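Local structure of sulfoquinovosidase (Escherichia coli, 5AEG) at residues G244-L249 / A577-S582; Y363-G368 / Y409-T414; D376-E381 / L416-S421; T509-M514 / G539-D544; P585-L590 / Y607-D612. The protein hydrolyses sulfoquinovosyl diacylglycerides and simple sulfoquinovosides such as sulfoquinovosyl glycerol, releasing sulfoquinovose as a source of carbon and sulfur. One frame throughout, in Å; residues are numbered along the deposited sequence.

Interaction 1 (G244-L249 / A577-S582); sequences GRQPEL and ALNAKS
Q246 and N579 meet through their amides, whose planes are turned 48° apart. N579 ND2 donates to Q246 OE1 over 2.8 Å in a nearly straight bond (174°), the acceptor lying in the amide plane of N579 but the donor well above the carbonyl plane of Q246. Q246 is bent at chi2 (96°), which turns its amide inward; G499 N also donates to OE1, while NE2 bonds the backbone of Q462 and G497. Glutamine suits this buried place because it can both accept and donate. R245 instead reaches, fully extended, obliquely over the last residues of the helix: its CD lies 3.4 Å from A580 O, and one guanidinium face rests on S582 CA. Its NE and NH2 bond T240 OG1 and E237 O, and water 1 links NH1 to A580 O, as water 3 does Q246 O. An alanine here would probably leave E237 O and T240 OG1 without their guanidinium partner. The small A580 lets the loop come close, its CB 3.3 Å from Q246 O and 3.8 Å from E248 CG. This is loop-on-helix packing bridged by waters, joining the lead-in of the first GH31 TIM-barrel strand to helix 569-582.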
# COMPACT_ATOMS: atom_id res chain seq x y z
N GLY A 244 2.29 9.80 10.52
CA GLY A 244 3.25 10.40 9.59
C GLY A 244 2.54 11.02 8.40
O GLY A 244 1.43 10.58 8.06
N ARG A 245 3.19 12.05 7.81
CA ARG A 245 2.82 12.65 6.54
C ARG A 245 3.95 12.52 5.55
O ARG A 245 5.11 12.54 5.92
CB ARG A 245 2.46 14.10 6.70
CG ARG A 245 1.20 14.25 7.49
CD ARG A 245 0.68 15.66 7.72
NE ARG A 245 -0.45 15.67 8.63
CZ ARG A 245 -0.59 16.46 9.68
NH1 ARG A 245 0.29 17.43 9.90
NH2 ARG A 245 -1.61 16.32 10.47
N GLN A 246 3.61 12.37 4.27
CA GLN A 246 4.59 12.16 3.24
C GLN A 246 5.17 13.51 2.77
O GLN A 246 4.52 14.50 2.84
CB GLN A 246 3.92 11.52 1.99
CG GLN A 246 3.38 10.09 2.23
CD GLN A 246 1.91 10.06 2.57
OE1 GLN A 246 1.06 10.41 1.74
NE2 GLN A 246 1.60 9.69 3.83
N PRO A 247 6.33 13.49 2.20
CA PRO A 247 6.83 14.71 1.56
C PRO A 247 6.07 15.11 0.35
O PRO A 247 5.38 14.27 -0.30
CB PRO A 247 8.28 14.32 1.17
CG PRO A 247 8.61 13.10 1.95
CD PRO A 247 7.28 12.39 2.14
N GLU A 248 6.19 16.38 -0.01
CA GLU A 248 5.86 16.80 -1.36
C GLU A 248 6.73 16.08 -2.39
O GLU A 248 7.87 15.80 -2.14
CB GLU A 248 6.05 18.31 -1.54
CG GLU A 248 5.05 19.11 -0.73
CD GLU A 248 5.19 20.62 -0.89
OE1 GLU A 248 6.14 21.10 -1.53
OE2 GLU A 248 4.32 21.31 -0.41
N LEU A 249 6.10 15.69 -3.52
CA LEU A 249 6.80 15.03 -4.63
C LEU A 249 7.75 15.99 -5.33
O LEU A 249 7.47 17.19 -5.46
CB LEU A 249 5.80 14.53 -5.67
CG LEU A 249 4.80 13.45 -5.23
CD1 LEU A 249 3.79 13.12 -6.33
CD2 LEU A 249 5.54 12.19 -4.86
N ALA A 577 0.58 19.10 -2.14
CA ALA A 577 0.97 19.99 -1.04
C ALA A 577 -0.01 19.85 0.16
O ALA A 577 0.43 19.70 1.30
CB ALA A 577 1.09 21.46 -1.57
N LEU A 578 -1.30 19.75 -0.11
CA LEU A 578 -2.32 19.45 0.93
C LEU A 578 -2.14 18.10 1.63
O LEU A 578 -2.29 17.96 2.89
CB LEU A 578 -3.71 19.53 0.38
CG LEU A 578 -4.09 20.97 0.04
CD1 LEU A 578 -5.22 21.00 -0.95
CD2 LEU A 578 -4.49 21.78 1.34
N ASN A 579 -1.77 17.10 0.83
CA ASN A 579 -1.40 15.84 1.41
C ASN A 579 -0.26 15.92 2.39
O ASN A 579 -0.31 15.33 3.46
CB ASN A 579 -1.02 14.79 0.30
CG ASN A 579 -0.84 13.42 0.87
OD1 ASN A 579 -1.79 12.78 1.38
ND2 ASN A 579 0.36 12.93 0.78
N ALA A 580 0.81 16.61 1.98
CA ALA A 580 2.02 16.78 2.85
C ALA A 580 1.69 17.62 4.14
O ALA A 580 2.23 17.35 5.20
CB ALA A 580 3.14 17.44 2.08
N LYS A 581 0.77 18.54 4.01
CA LYS A 581 0.49 19.51 5.06
C LYS A 581 -0.50 18.93 6.05
O LYS A 581 -0.34 19.11 7.25
CB LYS A 581 -0.06 20.78 4.45
CG LYS A 581 -0.35 21.92 5.45
CD LYS A 581 -1.10 23.03 4.71
CE LYS A 581 -1.86 23.99 5.63
NZ LYS A 581 -0.85 24.86 6.27
N SER A 582 -1.51 18.23 5.59
CA SER A 582 -2.53 17.79 6.50
C SER A 582 -3.11 16.41 6.29
O SER A 582 -4.16 16.08 6.87
CB SER A 582 -3.63 18.86 6.54
OG SER A 582 -4.24 18.85 5.31
O HOH W 1 2.73 18.25 7.92
O HOH W 2 0.69 12.76 4.08
O HOH W 3 4.72 16.27 4.97
O HOH W 4 2.50 14.72 -0.42
O HOH W 5 2.71 21.16 1.90

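Interaction 2 (Y363-G368 / Y409-T414); sequences YLVEFG and YLPTDT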
# COMPACT_ATOMS: atom_id res chain seq x y z
N TYR A 363 21.10 -16.71 6.88
CA TYR A 363 19.88 -17.21 6.25
C TYR A 363 19.87 -16.79 4.78
O TYR A 363 19.92 -15.59 4.49
CB TYR A 363 18.64 -16.61 6.95
CG TYR A 363 17.39 -17.35 6.70
CD1 TYR A 363 16.74 -17.25 5.47
CD2 TYR A 363 16.74 -18.02 7.73
CE1 TYR A 363 15.57 -17.94 5.24
CE2 TYR A 363 15.57 -18.68 7.52
CZ TYR A 363 14.99 -18.62 6.26
OH TYR A 363 13.79 -19.21 6.01
N LEU A 364 19.74 -17.79 3.91
CA LEU A 364 19.57 -17.60 2.48
C LEU A 364 18.19 -18.03 2.04
O LEU A 364 17.78 -19.13 2.29
CB LEU A 364 20.58 -18.42 1.69
CG LEU A 364 22.06 -18.21 2.05
CD1 LEU A 364 22.97 -19.07 1.18
CD2 LEU A 364 22.44 -16.75 2.03
N VAL A 365 17.50 -17.17 1.33
CA VAL A 365 16.19 -17.51 0.80
C VAL A 365 16.39 -17.98 -0.60
O VAL A 365 17.18 -17.39 -1.35
CB VAL A 365 15.28 -16.29 0.82
CG1 VAL A 365 13.95 -16.63 0.21
CG2 VAL A 365 15.08 -15.80 2.24
N GLU A 366 15.68 -19.02 -0.97
CA GLU A 366 15.68 -19.52 -2.36
C GLU A 366 14.74 -18.71 -3.16
O GLU A 366 13.60 -18.56 -2.77
CB GLU A 366 15.18 -20.96 -2.46
CG GLU A 366 16.27 -21.95 -2.15
CD GLU A 366 15.81 -23.39 -2.02
OE1 GLU A 366 14.68 -23.66 -1.51
OE2 GLU A 366 16.61 -24.27 -2.41
N PHE A 367 15.22 -18.17 -4.28
CA PHE A 367 14.34 -17.63 -5.34
C PHE A 367 14.58 -18.46 -6.61
O PHE A 367 14.87 -17.95 -7.69
CB PHE A 367 14.56 -16.14 -5.54
CG PHE A 367 14.25 -15.31 -4.32
CD1 PHE A 367 12.94 -15.03 -3.96
CD2 PHE A 367 15.29 -14.86 -3.49
CE1 PHE A 367 12.65 -14.28 -2.82
CE2 PHE A 367 15.02 -14.11 -2.36
CZ PHE A 367 13.69 -13.80 -2.04
N GLY A 368 14.49 -19.77 -6.43
CA GLY A 368 14.36 -20.72 -7.50
C GLY A 368 15.70 -21.37 -7.53
O GLY A 368 16.11 -22.05 -6.57
N TYR A 409 8.37 -10.35 2.83
CA TYR A 409 8.82 -11.70 2.95
C TYR A 409 10.08 -11.75 3.81
O TYR A 409 11.09 -12.24 3.39
CB TYR A 409 8.99 -12.42 1.57
CG TYR A 409 9.30 -13.93 1.76
CD1 TYR A 409 8.76 -14.66 2.88
CD2 TYR A 409 10.18 -14.62 0.92
CE1 TYR A 409 9.03 -15.99 3.09
CE2 TYR A 409 10.49 -15.98 1.16
CZ TYR A 409 9.90 -16.65 2.23
OH TYR A 409 10.13 -17.99 2.46
N LEU A 410 9.98 -11.24 5.02
CA LEU A 410 10.90 -11.65 6.14
C LEU A 410 10.42 -13.06 6.59
O LEU A 410 9.29 -13.23 7.05
CB LEU A 410 10.84 -10.75 7.35
CG LEU A 410 11.78 -11.29 8.46
CD1 LEU A 410 13.26 -11.01 8.08
CD2 LEU A 410 11.47 -10.78 9.83
N PRO A 411 11.23 -14.12 6.36
CA PRO A 411 10.80 -15.46 6.74
C PRO A 411 10.64 -15.56 8.23
O PRO A 411 11.36 -14.87 8.99
CB PRO A 411 11.97 -16.37 6.27
CG PRO A 411 12.52 -15.64 5.10
CD PRO A 411 12.55 -14.21 5.68
N THR A 412 9.67 -16.33 8.63
CA THR A 412 9.35 -16.41 10.06
C THR A 412 10.23 -17.34 10.90
O THR A 412 10.08 -17.42 12.13
CB THR A 412 7.88 -16.80 10.26
OG1 THR A 412 7.46 -17.71 9.23
CG2 THR A 412 7.06 -15.54 10.14
N ASP A 413 11.17 -17.98 10.24
CA ASP A 413 12.23 -18.79 10.92
C ASP A 413 13.61 -18.14 10.79
O ASP A 413 14.62 -18.85 10.89
CB ASP A 413 12.19 -20.23 10.42
CG ASP A 413 12.46 -20.36 8.99
OD1 ASP A 413 12.59 -19.34 8.31
OD2 ASP A 413 12.50 -21.50 8.48
N THR A 414 13.66 -16.81 10.59
CA THR A 414 14.89 -16.06 10.79
C THR A 414 15.06 -15.73 12.27
O THR A 414 14.07 -15.70 13.02
CB THR A 414 14.90 -14.71 10.04
OG1 THR A 414 13.70 -13.99 10.37
CG2 THR A 414 15.01 -14.96 8.54
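Y363 and D413 form the tight end of this contact, where Y363 OH donates to D413 OD1 over 2.6 Å. The hydroxyl reaches the carboxylate on its syn side, with ring and carboxylate planes 62° apart. CG of Y363 stands anti to the backbone N (chi1 -161°), which sends the ring across to the facing loop. There T414 CG2 sits over one ring face, 3.8 Å from the centroid, a CH-pi contact, and P411 CB approaches Y363 OH at 3.4 Å. Tyrosine fits because it offers a broad face to the threonine methyl and a polar tip to the aspartate. A phenylalanine in its place would keep the ring but would probably leave the D413 carboxylate without its hydroxyl mate. T414 OG1 bonds P411 O at 2.9 Å across the type I turn 411-414, which leaves its methyl directed at the ring. Next along, V365 splits its branches, CG1 touching Y409 CE2 at 3.6 Å and CG2 touching P411 CG at 3.8 Å. Packing then slackens: F367 CE1 is 4.5 Å from Y409 CD2, and L364 and E366, alternating with V365, belong to the solvent side. F367 meets Y337 and the substrate-binding W304 edge-to-face. Long loops of this kind, following barrel strands, build the active-site end of a TIM barrel, and 409-414 begins just after the probable active-site E408.

Interaction 3 (D376-E381 / L416-S421); sequences DLTNPE and LHNGVS
D376 and H417 make the central bond: H417 N donates to D376 OD2 over 2.8 Å, using the syn lone pair of the carboxylate. Beside it N418 N donates to T378 OG1 at 3.1 Å and 146°, so side chains of one turn meet successive N-H groups of the other. The remaining first-shell contacts are van der Waals or stacked. L416 CD2 lies 3.6 Å from D376 OD1, T378 CB packs against the N418 amide (CB to CG 3.5 Å), and the N379 amide stacks on the H417 ring, only 20° from parallel. CG of H417 is anti to its backbone N (chi1 -170°), which carries the ring over N379, with P380 CD nearby. These groups are positioned in turn by bonds within each segment. D376 OD1 takes both T378 OG1, at 2.7 Å, and T378 N, the latter closing an Asx turn; both come from one face of the carboxylate. Threonine suits its place since OG1 donates here while accepting from N418 N. N418 OD1 accepts from V420 N in another Asx turn, while N379 and S421 cap the starts of helices 380-395 and 422-444. Farther out, W429 of the latter helix backs D376 and T378. With three donors gripping its oxygens, the buried aspartate is likely to be ionised: the T378 bonds hold it in place, and the bond from H417 N ties the two turns together.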
# COMPACT_ATOMS: atom_id res chain seq x y z
N ASP A 376 19.86 -7.86 7.63
CA ASP A 376 19.21 -7.78 8.95
C ASP A 376 19.06 -6.39 9.36
O ASP A 376 19.92 -5.81 10.05
CB ASP A 376 19.92 -8.62 10.03
CG ASP A 376 19.18 -8.58 11.38
OD1 ASP A 376 18.13 -7.89 11.51
OD2 ASP A 376 19.62 -9.31 12.32
N LEU A 377 17.92 -5.80 8.96
CA LEU A 377 17.73 -4.38 9.21
C LEU A 377 17.63 -4.00 10.73
O LEU A 377 17.61 -2.79 11.04
CB LEU A 377 16.48 -3.82 8.44
CG LEU A 377 16.57 -3.95 6.90
CD1 LEU A 377 15.30 -3.47 6.19
CD2 LEU A 377 17.74 -3.14 6.42
N THR A 378 17.46 -4.99 11.63
CA THR A 378 17.43 -4.72 13.08
C THR A 378 18.88 -4.65 13.64
O THR A 378 19.05 -4.29 14.75
CB THR A 378 16.72 -5.82 13.91
OG1 THR A 378 17.54 -7.00 14.04
CG2 THR A 378 15.39 -6.26 13.29
N ASN A 379 19.88 -5.00 12.86
CA ASN A 379 21.28 -4.77 13.21
C ASN A 379 21.69 -3.38 12.84
O ASN A 379 21.78 -3.00 11.66
CB ASN A 379 22.15 -5.82 12.53
CG ASN A 379 23.66 -5.64 12.80
OD1 ASN A 379 24.13 -4.57 13.19
ND2 ASN A 379 24.37 -6.68 12.55
N PRO A 380 21.94 -2.55 13.83
CA PRO A 380 22.18 -1.15 13.46
C PRO A 380 23.39 -0.88 12.50
O PRO A 380 23.39 0.12 11.74
CB PRO A 380 22.40 -0.46 14.82
CG PRO A 380 21.89 -1.41 15.86
CD PRO A 380 21.99 -2.79 15.30
N GLU A 381 24.38 -1.76 12.50
CA GLU A 381 25.49 -1.57 11.57
C GLU A 381 25.10 -2.05 10.17
O GLU A 381 25.52 -1.48 9.18
CB GLU A 381 26.73 -2.33 12.04
CG GLU A 381 27.28 -1.81 13.35
CD GLU A 381 28.18 -2.84 14.01
OE1 GLU A 381 29.04 -3.45 13.31
OE2 GLU A 381 28.02 -3.05 15.24
N LEU A 416 16.97 -12.72 14.44
CA LEU A 416 17.32 -11.35 14.23
C LEU A 416 18.19 -10.81 15.34
O LEU A 416 18.05 -11.22 16.49
CB LEU A 416 16.04 -10.50 14.17
CG LEU A 416 15.20 -11.03 13.01
CD1 LEU A 416 13.77 -10.72 13.16
CD2 LEU A 416 15.82 -10.60 11.67
N HIS A 417 19.00 -9.83 14.96
CA HIS A 417 19.96 -9.18 15.84
C HIS A 417 19.35 -8.55 17.07
O HIS A 417 19.97 -8.57 18.12
CB HIS A 417 20.73 -8.15 15.10
CG HIS A 417 21.89 -7.59 15.84
ND1 HIS A 417 21.80 -6.48 16.65
CD2 HIS A 417 23.19 -7.97 15.88
CE1 HIS A 417 22.98 -6.22 17.18
NE2 HIS A 417 23.84 -7.10 16.72
N ASN A 418 18.16 -7.98 16.96
CA ASN A 418 17.55 -7.38 18.11
C ASN A 418 16.91 -8.43 19.07
O ASN A 418 16.34 -8.04 20.01
CB ASN A 418 16.54 -6.29 17.68
CG ASN A 418 15.29 -6.88 16.98
OD1 ASN A 418 15.21 -8.06 16.76
ND2 ASN A 418 14.32 -6.04 16.68
N GLY A 419 16.98 -9.71 18.78
CA GLY A 419 16.36 -10.79 19.53
C GLY A 419 14.86 -10.78 19.62
O GLY A 419 14.28 -11.50 20.43
N VAL A 420 14.19 -9.95 18.78
CA VAL A 420 12.70 -10.04 18.70
C VAL A 420 12.31 -11.17 17.80
O VAL A 420 12.91 -11.36 16.74
CB VAL A 420 12.06 -8.71 18.26
CG1 VAL A 420 10.53 -8.86 18.21
CG2 VAL A 420 12.45 -7.58 19.23
N SER A 421 11.29 -11.92 18.15
CA SER A 421 10.85 -13.04 17.31
C SER A 421 10.53 -12.52 15.85
O SER A 421 9.99 -11.43 15.69
CB SER A 421 9.58 -13.67 17.84
OG SER A 421 9.08 -14.70 16.96

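Interaction 4 (T509-M514 / G539-D544); sequences TTLFEM and GNRPGD
A pair of hydrogen bonds joins the N540 side-chain amide to the backbone N-H and C=O of T510. T510 N donates to N540 OD1 over 2.7 Å, in the carbonyl plane and on a lone pair. In return N540 ND2 donates to T510 O at 3.1 Å, from above that carbonyl's plane. Asparagine fits because one short amide supplies both acceptor and donor, here with CG between the backbone N and carbonyl carbon (chi1 58°). A third polar link runs through water 6, which accepts from F512 N and R541 NH2. Among van der Waals contacts, L511 CD2 sits over one face of the R541 guanidinium, 3.6 Å from NH2, and the extended R541 chain passes T510 O with its CD at 3.4 Å. T510 CG2 meets R541 CB at 3.9 Å and D544 CB at 4.0 Å, while T510 OG1 bonds Y508 O and N545. G539 suits its place, since a CB there would crowd T510 OG1. The loops follow the neighbouring barrel strands 501-505 and 534-536 and lead into helices 518-528 and 552-567. T509 lies beside the presumed proton donor D472, N540 O holds substrate-binding R301, and F512 packs on helix 162-169.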
# COMPACT_ATOMS: atom_id res chain seq x y z
N THR A 509 1.67 -9.03 -13.89
CA THR A 509 1.78 -10.49 -13.77
C THR A 509 1.30 -11.16 -15.05
O THR A 509 0.14 -11.07 -15.46
CB THR A 509 1.00 -11.06 -12.59
OG1 THR A 509 1.41 -10.45 -11.35
CG2 THR A 509 1.19 -12.57 -12.51
N THR A 510 2.25 -11.83 -15.70
CA THR A 510 2.09 -12.35 -17.01
C THR A 510 2.41 -13.89 -16.89
O THR A 510 3.54 -14.31 -17.05
CB THR A 510 3.08 -11.66 -17.93
OG1 THR A 510 3.05 -10.24 -17.77
CG2 THR A 510 2.81 -12.01 -19.35
N LEU A 511 1.42 -14.68 -16.58
CA LEU A 511 1.56 -16.10 -16.28
C LEU A 511 0.32 -16.78 -16.75
O LEU A 511 -0.68 -16.12 -17.02
CB LEU A 511 1.61 -16.29 -14.77
CG LEU A 511 2.82 -15.75 -14.05
CD1 LEU A 511 2.62 -15.96 -12.52
CD2 LEU A 511 4.17 -16.32 -14.51
N PHE A 512 0.40 -18.11 -16.93
CA PHE A 512 -0.78 -18.92 -17.25
C PHE A 512 -1.48 -18.42 -18.49
O PHE A 512 -2.72 -18.32 -18.50
CB PHE A 512 -1.76 -19.00 -16.04
CG PHE A 512 -1.10 -19.39 -14.78
CD1 PHE A 512 -0.44 -20.61 -14.68
CD2 PHE A 512 -1.12 -18.56 -13.67
CE1 PHE A 512 0.23 -20.99 -13.52
CE2 PHE A 512 -0.45 -18.93 -12.52
CZ PHE A 512 0.19 -20.15 -12.41
N GLU A 513 -0.74 -18.07 -19.53
CA GLU A 513 -1.45 -17.54 -20.69
C GLU A 513 -2.20 -16.17 -20.53
O GLU A 513 -2.96 -15.78 -21.42
CB GLU A 513 -2.45 -18.59 -21.27
CG GLU A 513 -1.80 -19.97 -21.59
CD GLU A 513 -0.42 -19.89 -22.26
OE1 GLU A 513 -0.23 -19.15 -23.26
OE2 GLU A 513 0.52 -20.59 -21.79
N MET A 514 -2.01 -15.45 -19.42
CA MET A 514 -2.45 -14.07 -19.40
C MET A 514 -1.40 -13.30 -20.20
O MET A 514 -0.21 -13.49 -20.00
CB MET A 514 -2.49 -13.53 -17.96
CG MET A 514 -3.59 -14.09 -17.16
SD MET A 514 -3.68 -13.42 -15.46
CE MET A 514 -2.06 -13.71 -14.79
N GLY A 539 6.31 -5.83 -17.51
CA GLY A 539 5.76 -7.11 -16.98
C GLY A 539 6.85 -8.18 -16.85
O GLY A 539 7.96 -8.04 -17.38
N ASN A 540 6.53 -9.28 -16.20
CA ASN A 540 7.58 -10.30 -15.96
C ASN A 540 8.02 -11.04 -17.22
O ASN A 540 9.13 -11.59 -17.21
CB ASN A 540 7.23 -11.32 -14.89
CG ASN A 540 5.97 -12.07 -15.18
OD1 ASN A 540 4.93 -11.47 -15.23
ND2 ASN A 540 6.06 -13.37 -15.48
N ARG A 541 7.17 -11.07 -18.22
CA ARG A 541 7.42 -11.72 -19.60
C ARG A 541 7.21 -10.69 -20.70
O ARG A 541 6.12 -10.63 -21.33
CB ARG A 541 6.55 -12.93 -19.83
CG ARG A 541 6.89 -14.16 -18.96
CD ARG A 541 5.89 -15.29 -19.28
NE ARG A 541 6.02 -16.39 -18.31
CZ ARG A 541 5.16 -17.40 -18.12
NH1 ARG A 541 4.01 -17.47 -18.76
NH2 ARG A 541 5.45 -18.32 -17.20
N PRO A 542 8.18 -9.80 -20.85
CA PRO A 542 7.97 -8.63 -21.70
C PRO A 542 7.53 -8.93 -23.13
O PRO A 542 6.65 -8.23 -23.72
CB PRO A 542 9.34 -7.97 -21.67
CG PRO A 542 9.91 -8.33 -20.33
CD PRO A 542 9.48 -9.76 -20.16
N GLY A 543 8.09 -10.01 -23.69
CA GLY A 543 7.70 -10.44 -25.06
C GLY A 543 6.30 -10.89 -25.23
O GLY A 543 5.83 -10.94 -26.36
N ASP A 544 5.57 -11.19 -24.16
CA ASP A 544 4.20 -11.60 -24.28
C ASP A 544 3.22 -10.44 -24.18
O ASP A 544 2.05 -10.63 -24.35
CB ASP A 544 3.81 -12.58 -23.17
CG ASP A 544 4.45 -13.98 -23.36
OD1 ASP A 544 5.02 -14.22 -24.42
OD2 ASP A 544 4.35 -14.79 -22.43
O HOH W 6 2.73 -19.73 -16.45

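Interaction 5 (P585-L590 / Y607-D612); sequences PVMRPL and YLLGRD
M587 and R588 pair with L609 and L608 as short antiparallel strands at the edge of the C-terminal sheet of the enzyme. R588 and L608 form the hydrogen-bonded pair, R588 N to L608 O at 2.7 Å and L608 N to R588 O at 2.8 Å; M587 and L609 form the non-hydrogen-bonded one. G610 N to V586 O, 2.9 Å, extends the pairing. M587 and L609 share one face; helix 569-582 touches V586 and L609, whose side chains lie side by side, V586 CG1 against L609 CD1. M587 bends at chi3 (67°), bringing its methyl over the Y607 ring: CE is 3.8 Å from the centroid and 14° off the normal, a CH-pi contact within a Met-aromatic pair. Methionine's flexible thioether allows this fold, while Y607 OH bonds F530 O. On the other face, that of R588 and L608, L590 CD1 meets L608 CG at 3.9 Å. There the extended R588 lays its guanidinium over the G610-R611 peptide, G610 C standing 3.4 Å above the plane. Its NE donates to P585 O at 2.7 Å, nearly along the C=O axis, and NH1 bonds H593 NE2. Glycine's positive phi at 610 suits the turn out of the strand. The charge of R588 is thus met by a carbonyl, a histidine nitrogen and a peptide face, which probably fix its rotation, while buried, unpartnered G610 O is a likely small cost.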
# COMPACT_ATOMS: atom_id res chain seq x y z
N PRO A 585 -5.64 13.10 1.35
CA PRO A 585 -5.01 12.32 0.21
C PRO A 585 -5.36 12.82 -1.21
O PRO A 585 -6.38 13.45 -1.45
CB PRO A 585 -5.52 10.92 0.45
CG PRO A 585 -6.93 11.15 0.99
CD PRO A 585 -6.72 12.32 1.99
N VAL A 586 -4.49 12.47 -2.16
CA VAL A 586 -4.65 12.94 -3.54
C VAL A 586 -5.80 12.25 -4.24
O VAL A 586 -6.59 12.90 -4.90
CB VAL A 586 -3.33 12.82 -4.34
CG1 VAL A 586 -3.53 13.35 -5.75
CG2 VAL A 586 -2.25 13.61 -3.63
N MET A 587 -5.95 10.92 -4.06
CA MET A 587 -7.09 10.25 -4.57
C MET A 587 -7.98 9.98 -3.37
O MET A 587 -7.57 9.36 -2.41
CB MET A 587 -6.67 8.92 -5.26
CG MET A 587 -5.86 9.15 -6.48
SD MET A 587 -4.92 7.67 -7.09
CE MET A 587 -6.22 6.59 -7.58
N ARG A 588 -9.22 10.48 -3.47
CA ARG A 588 -10.11 10.55 -2.33
C ARG A 588 -11.39 9.76 -2.48
O ARG A 588 -12.07 9.81 -3.55
CB ARG A 588 -10.48 12.06 -2.13
CG ARG A 588 -9.27 12.93 -1.91
CD ARG A 588 -9.59 14.43 -1.81
NE ARG A 588 -8.41 15.24 -1.91
CZ ARG A 588 -8.40 16.59 -1.90
NH1 ARG A 588 -9.53 17.29 -1.77
NH2 ARG A 588 -7.27 17.26 -2.04
N PRO A 589 -11.86 9.13 -1.39
CA PRO A 589 -13.16 8.52 -1.33
C PRO A 589 -14.20 9.66 -1.49
O PRO A 589 -13.94 10.74 -0.97
CB PRO A 589 -13.21 7.93 0.09
CG PRO A 589 -11.77 7.75 0.47
CD PRO A 589 -11.07 8.89 -0.16
N LEU A 590 -15.27 9.43 -2.23
CA LEU A 590 -16.27 10.53 -2.49
C LEU A 590 -16.88 11.09 -1.16
O LEU A 590 -17.21 12.29 -1.07
CB LEU A 590 -17.36 10.08 -3.36
CG LEU A 590 -17.16 10.31 -4.88
CD1 LEU A 590 -16.00 9.52 -5.51
CD2 LEU A 590 -18.42 10.05 -5.65
N TYR A 607 -13.38 7.55 -7.61
CA TYR A 607 -12.68 8.39 -6.72
C TYR A 607 -12.70 9.81 -7.16
O TYR A 607 -13.06 10.10 -8.28
CB TYR A 607 -11.20 7.96 -6.48
CG TYR A 607 -10.33 7.97 -7.71
CD1 TYR A 607 -10.37 6.89 -8.65
CD2 TYR A 607 -9.46 9.01 -7.96
CE1 TYR A 607 -9.55 6.90 -9.79
CE2 TYR A 607 -8.66 9.02 -9.12
CZ TYR A 607 -8.70 7.95 -10.02
OH TYR A 607 -7.85 8.01 -11.11
N LEU A 608 -12.36 10.68 -6.22
CA LEU A 608 -12.09 12.09 -6.53
C LEU A 608 -10.55 12.30 -6.61
O LEU A 608 -9.79 11.82 -5.75
CB LEU A 608 -12.68 12.99 -5.47
CG LEU A 608 -14.18 12.98 -5.29
CD1 LEU A 608 -14.62 13.71 -3.99
CD2 LEU A 608 -14.92 13.47 -6.48
N LEU A 609 -10.11 12.97 -7.64
CA LEU A 609 -8.72 13.43 -7.80
C LEU A 609 -8.70 14.86 -7.33
O LEU A 609 -9.21 15.72 -8.01
CB LEU A 609 -8.25 13.30 -9.24
CG LEU A 609 -6.79 13.60 -9.59
CD1 LEU A 609 -5.82 12.58 -8.93
CD2 LEU A 609 -6.58 13.59 -11.10
N GLY A 610 -8.05 15.09 -6.19
CA GLY A 610 -8.22 16.36 -5.45
C GLY A 610 -9.72 16.54 -5.14
O GLY A 610 -10.48 15.58 -5.08
N ARG A 611 -10.12 17.80 -4.93
CA ARG A 611 -11.51 18.13 -4.66
C ARG A 611 -12.48 18.10 -5.85
O ARG A 611 -13.66 17.76 -5.68
CB ARG A 611 -11.54 19.54 -4.02
CG ARG A 611 -12.90 20.10 -3.64
CD ARG A 611 -13.62 19.36 -2.58
NE ARG A 611 -15.05 19.82 -2.38
CZ ARG A 611 -16.11 19.30 -3.01
NH1 ARG A 611 -16.00 18.27 -3.95
NH2 ARG A 611 -17.30 19.79 -2.73
N ASP A 612 -11.99 18.44 -7.06
CA ASP A 612 -12.88 18.92 -8.13
C ASP A 612 -12.99 18.00 -9.34
O ASP A 612 -13.73 18.30 -10.28
CB ASP A 612 -12.36 20.31 -8.57
CG ASP A 612 -12.55 21.41 -7.51
OD1 ASP A 612 -13.43 21.22 -6.71
OD2 ASP A 612 -11.79 22.38 -7.47

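How the interactions relate
The chain enters interaction 1 at 244-249, just before the first barrel strand, and does not close that loop until 577-582, 328 residues on; interactions 2, 3 and 4 all lie within it. Interactions 2 and 3 cross, since 363-368, 376-381, 409-414 and 416-421 alternate, and they touch where L410 packs on L416; together they tie the small antiparallel sheet and the start of helix 380-395 to the long loop after strand 401-404. Interaction 4 follows in series, joining loops after two adjacent barrel strands. Interaction 5 comes last, closing a short loop in the C-terminal sheet; it touches interaction 1 where N579 meets P585, linking barrel and C-terminal sheet through helix 569-582.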